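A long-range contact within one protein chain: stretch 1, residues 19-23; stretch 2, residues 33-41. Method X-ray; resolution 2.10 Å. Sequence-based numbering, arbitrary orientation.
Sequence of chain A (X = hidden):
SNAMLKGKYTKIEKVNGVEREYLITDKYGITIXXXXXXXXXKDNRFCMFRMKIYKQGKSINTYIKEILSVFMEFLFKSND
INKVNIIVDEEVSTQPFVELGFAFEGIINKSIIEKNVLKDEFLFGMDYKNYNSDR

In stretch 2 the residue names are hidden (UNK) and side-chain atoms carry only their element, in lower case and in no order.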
# COMPACT_ATOMS: atom_id res chain seq x y z
N GLU A 19 -17.60 -4.00 9.70
CA GLU A 19 -17.33 -4.08 11.11
C GLU A 19 -15.91 -4.50 11.41
O GLU A 19 -15.37 -5.37 10.75
CB GLU A 19 -18.25 -5.16 11.72
CG GLU A 19 -17.96 -5.53 13.18
CD GLU A 19 -18.36 -4.43 14.17
OE1 GLU A 19 -17.80 -3.30 14.10
OE2 GLU A 19 -19.24 -4.72 15.01
N ARG A 20 -15.33 -3.90 12.46
CA ARG A 20 -14.03 -4.31 13.02
C ARG A 20 -12.87 -4.14 12.05
O ARG A 20 -11.84 -4.77 12.22
CB ARG A 20 -14.07 -5.74 13.58
CG ARG A 20 -14.82 -5.87 14.87
CD ARG A 20 -14.71 -7.29 15.38
NE ARG A 20 -15.49 -7.50 16.58
CZ ARG A 20 -15.24 -8.45 17.48
NH1 ARG A 20 -16.02 -8.55 18.55
NH2 ARG A 20 -14.22 -9.31 17.33
N GLU A 21 -13.02 -3.25 11.06
CA GLU A 21 -11.95 -2.99 10.10
C GLU A 21 -11.65 -1.49 10.04
O GLU A 21 -12.56 -0.63 10.00
CB GLU A 21 -12.29 -3.53 8.72
CG GLU A 21 -11.13 -3.48 7.79
CD GLU A 21 -11.50 -3.99 6.37
OE1 GLU A 21 -12.13 -5.06 6.21
OE2 GLU A 21 -11.11 -3.31 5.43
N TYR A 22 -10.37 -1.16 10.05
CA TYR A 22 -9.95 0.24 10.03
C TYR A 22 -8.89 0.42 9.00
O TYR A 22 -8.00 -0.43 8.86
CB TYR A 22 -9.39 0.69 11.37
CG TYR A 22 -10.37 0.55 12.48
CD1 TYR A 22 -11.02 1.64 12.99
CD2 TYR A 22 -10.63 -0.72 13.04
CE1 TYR A 22 -11.95 1.49 14.03
CE2 TYR A 22 -11.50 -0.87 14.03
CZ TYR A 22 -12.17 0.22 14.54
OH TYR A 22 -13.09 -0.01 15.55
N LEU A 23 -8.96 1.56 8.34
CA LEU A 23 -8.05 1.93 7.26
C LEU A 23 -6.99 2.86 7.83
O LEU A 23 -7.33 3.89 8.47
CB LEU A 23 -8.85 2.66 6.20
CG LEU A 23 -8.12 3.10 4.94
CD1 LEU A 23 -7.74 1.85 4.10
CD2 LEU A 23 -9.03 4.06 4.12
N UNK A 33 -1.96 0.67 5.35
CA UNK A 33 -2.42 -0.64 5.76
C UNK A 33 -3.77 -0.63 6.40
O UNK A 33 -4.56 0.36 6.29
N UNK A 34 -4.07 -1.73 7.09
CA UNK A 34 -5.38 -1.88 7.70
C UNK A 34 -5.28 -2.58 9.04
O UNK A 34 -4.34 -3.29 9.29
c UNK A 34 -7.17 -1.84 2.51
c UNK A 34 -6.69 -2.05 5.54
c UNK A 34 -6.29 -2.71 6.80
n UNK A 34 -7.68 -1.15 1.51
n UNK A 34 -7.95 -2.25 3.50
n UNK A 34 -5.87 -2.15 2.53
c UNK A 34 -7.43 -3.01 4.65
N UNK A 35 -6.22 -2.29 9.91
CA UNK A 35 -6.30 -2.94 11.21
C UNK A 35 -7.57 -3.74 11.18
O UNK A 35 -8.59 -3.24 10.71
c UNK A 35 -6.29 -1.89 12.36
c UNK A 35 -6.88 -2.47 13.65
c UNK A 35 -4.82 -0.08 13.41
c UNK A 35 -4.85 -1.40 12.63
N UNK A 36 -7.49 -4.99 11.67
CA UNK A 36 -8.62 -5.88 11.76
C UNK A 36 -8.75 -6.33 13.17
O UNK A 36 -7.86 -6.99 13.69
c UNK A 36 -9.30 -6.74 8.58
c UNK A 36 -6.80 -6.29 7.61
c UNK A 36 -7.88 -6.22 6.75
c UNK A 36 -6.97 -6.57 8.94
c UNK A 36 -8.41 -7.14 10.87
c UNK A 36 -8.22 -6.83 9.44
c UNK A 36 -9.13 -6.44 7.22
N UNK A 37 -9.88 -6.03 13.81
CA UNK A 37 -10.11 -6.52 15.19
C UNK A 37 -10.48 -8.01 15.13
O UNK A 37 -11.41 -8.38 14.45
c UNK A 37 -11.18 -5.71 15.95
c UNK A 37 -9.60 -3.84 16.62
c UNK A 37 -10.86 -4.19 15.93
c UNK A 37 -11.33 -6.23 17.41
N UNK A 38 -9.73 -8.82 15.85
CA UNK A 38 -9.79 -10.29 15.82
C UNK A 38 -10.53 -10.76 17.07
O UNK A 38 -11.42 -11.61 16.96
c UNK A 38 -7.88 -10.58 14.12
c UNK A 38 -8.37 -10.93 15.58
c UNK A 38 -8.33 -12.40 15.78
N UNK A 39 -10.29 -10.12 18.21
CA UNK A 39 -10.91 -10.52 19.44
C UNK A 39 -11.08 -9.27 20.31
O UNK A 39 -10.16 -8.49 20.46
o UNK A 39 -11.98 -12.76 21.00
c UNK A 39 -10.76 -12.44 21.15
o UNK A 39 -10.06 -12.86 22.10
c UNK A 39 -10.02 -11.59 20.13
N UNK A 40 -12.27 -9.11 20.88
CA UNK A 40 -12.59 -7.98 21.74
C UNK A 40 -13.52 -8.51 22.80
O UNK A 40 -14.54 -9.15 22.48
c UNK A 40 -14.60 -4.66 20.68
c UNK A 40 -13.73 -5.58 21.61
c UNK A 40 -12.49 -4.87 22.12
c UNK A 40 -13.27 -6.88 20.93
N UNK A 41 -13.20 -8.24 24.04
CA UNK A 41 -13.99 -8.74 25.16
C UNK A 41 -13.96 -7.70 26.25
O UNK A 41 -12.92 -7.44 26.92
c UNK A 41 -14.28 -10.78 26.64
o UNK A 41 -14.71 -10.24 27.66
n UNK A 41 -14.57 -12.01 26.33
c UNK A 41 -13.38 -10.05 25.69
O HOH W 1 -14.57 -10.80 19.75
O HOH W 2 -13.63 -10.20 14.52
O HOH W 3 -11.82 -8.12 11.79

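Position 33 has backbone atoms alone, with no side-chain carbon; its O lies 3.8 Å from C of Leu23. It is Gly33. A CB here would point away from stretch 1 and meet nothing of it, so the contact is made by the backbone, whose phi/psi of 178/-163 is a fully extended form that glycine adopts easily.

Position 34 carries three carbons, a nitrogen, and then a carbon bearing two more nitrogens, a guanidinium on a long chain that reaches Leu23 and Glu21: Arg34. It pairs with Leu23 without hydrogen bonds between the two, and both side chains lie on one face of the sheet. The long chain brings the guanidinium to where CD1 of Leu23 packs over one face, 4.0 Å from NH1 of Arg34, and OE2 of Glu21 lies near its plane, 3.9 Å from NE of Arg34, in a long salt bridge. NH1 and NH2 are satisfied elsewhere in the structure.

Position 35 has four carbons, forked at the first, with one arm two carbons long. Its CB lies 4.2 Å from CB of Tyr22, on the opposite face from Arg34. This is Ile35. A beta-branched, wholly apolar side chain favours the extended backbone and suits this buried site. The backbone forms a reciprocal pair: Tyr22 N donates to Ile35 O and Ile35 N donates to Tyr22 O, each at 2.8 Å.

Position 36 shows one carbon followed by a ring of six carbons, with no hydroxyl oxygen. It shares the face of Glu21, its partner in the register, and the ring end comes nearer to stretch 1 than the CB direction suggests. This is Phe36. The ring lies beside the Glu21 side chain, with CE1 of Phe36 3.5 Å from OE1 of Glu21, and a large apolar group fills this place.

Position 37 again has four carbons forked at the first, one arm two carbons long. Its CB points toward stretch 1, 3.7 Å from CB of Arg20: Ile37. Its CG1 lies 3.9 Å from CE2 of Tyr22, at the ring edge. The branched chain thus fills space beside both residues, while Ile37 N donates to Arg20 O at 2.8 Å.

Position 38 has one carbon carrying two others, pointing away from stretch 1; its backbone O lies 3.6 Å from NH2 of Arg20. It is Val38, whose short, exposed side chain leaves that contact to the backbone.

Position 39 has two carbons, the second bearing two oxygens, and points away, its N 4.1 Å from NH2 of Arg20: Asp39. Its carboxylate suits a watery place: water 1 donates a weak hydrogen bond to OD1 of Asp39 at 3.5 Å and accepts one from NH2 of Arg20.

Position 40 has four carbons forked at the second. Its CB lies over one face of the Arg20 guanidinium, 4.0 Å from NH1 of Arg20: Leu40, turned toward stretch 1 and offering that face an apolar surface.

Position 41 has two carbons, the second bearing one oxygen and one nitrogen, and touches nothing of stretch 1: Asn41. It points away, and its polar end suits a partner elsewhere in the structure, where OD1 is hydrogen-bonded.

The contact works as an antiparallel pairing fastened by three backbone hydrogen bonds. Side chains alternate between the two faces, Tyr22 and Ile35 on one, Glu21 with Phe36 and Leu23 with Arg34 on the other, and Arg20 extends the contact through water 1 and water 2.

Stretch 2 (33-41) GRIFIVDLN
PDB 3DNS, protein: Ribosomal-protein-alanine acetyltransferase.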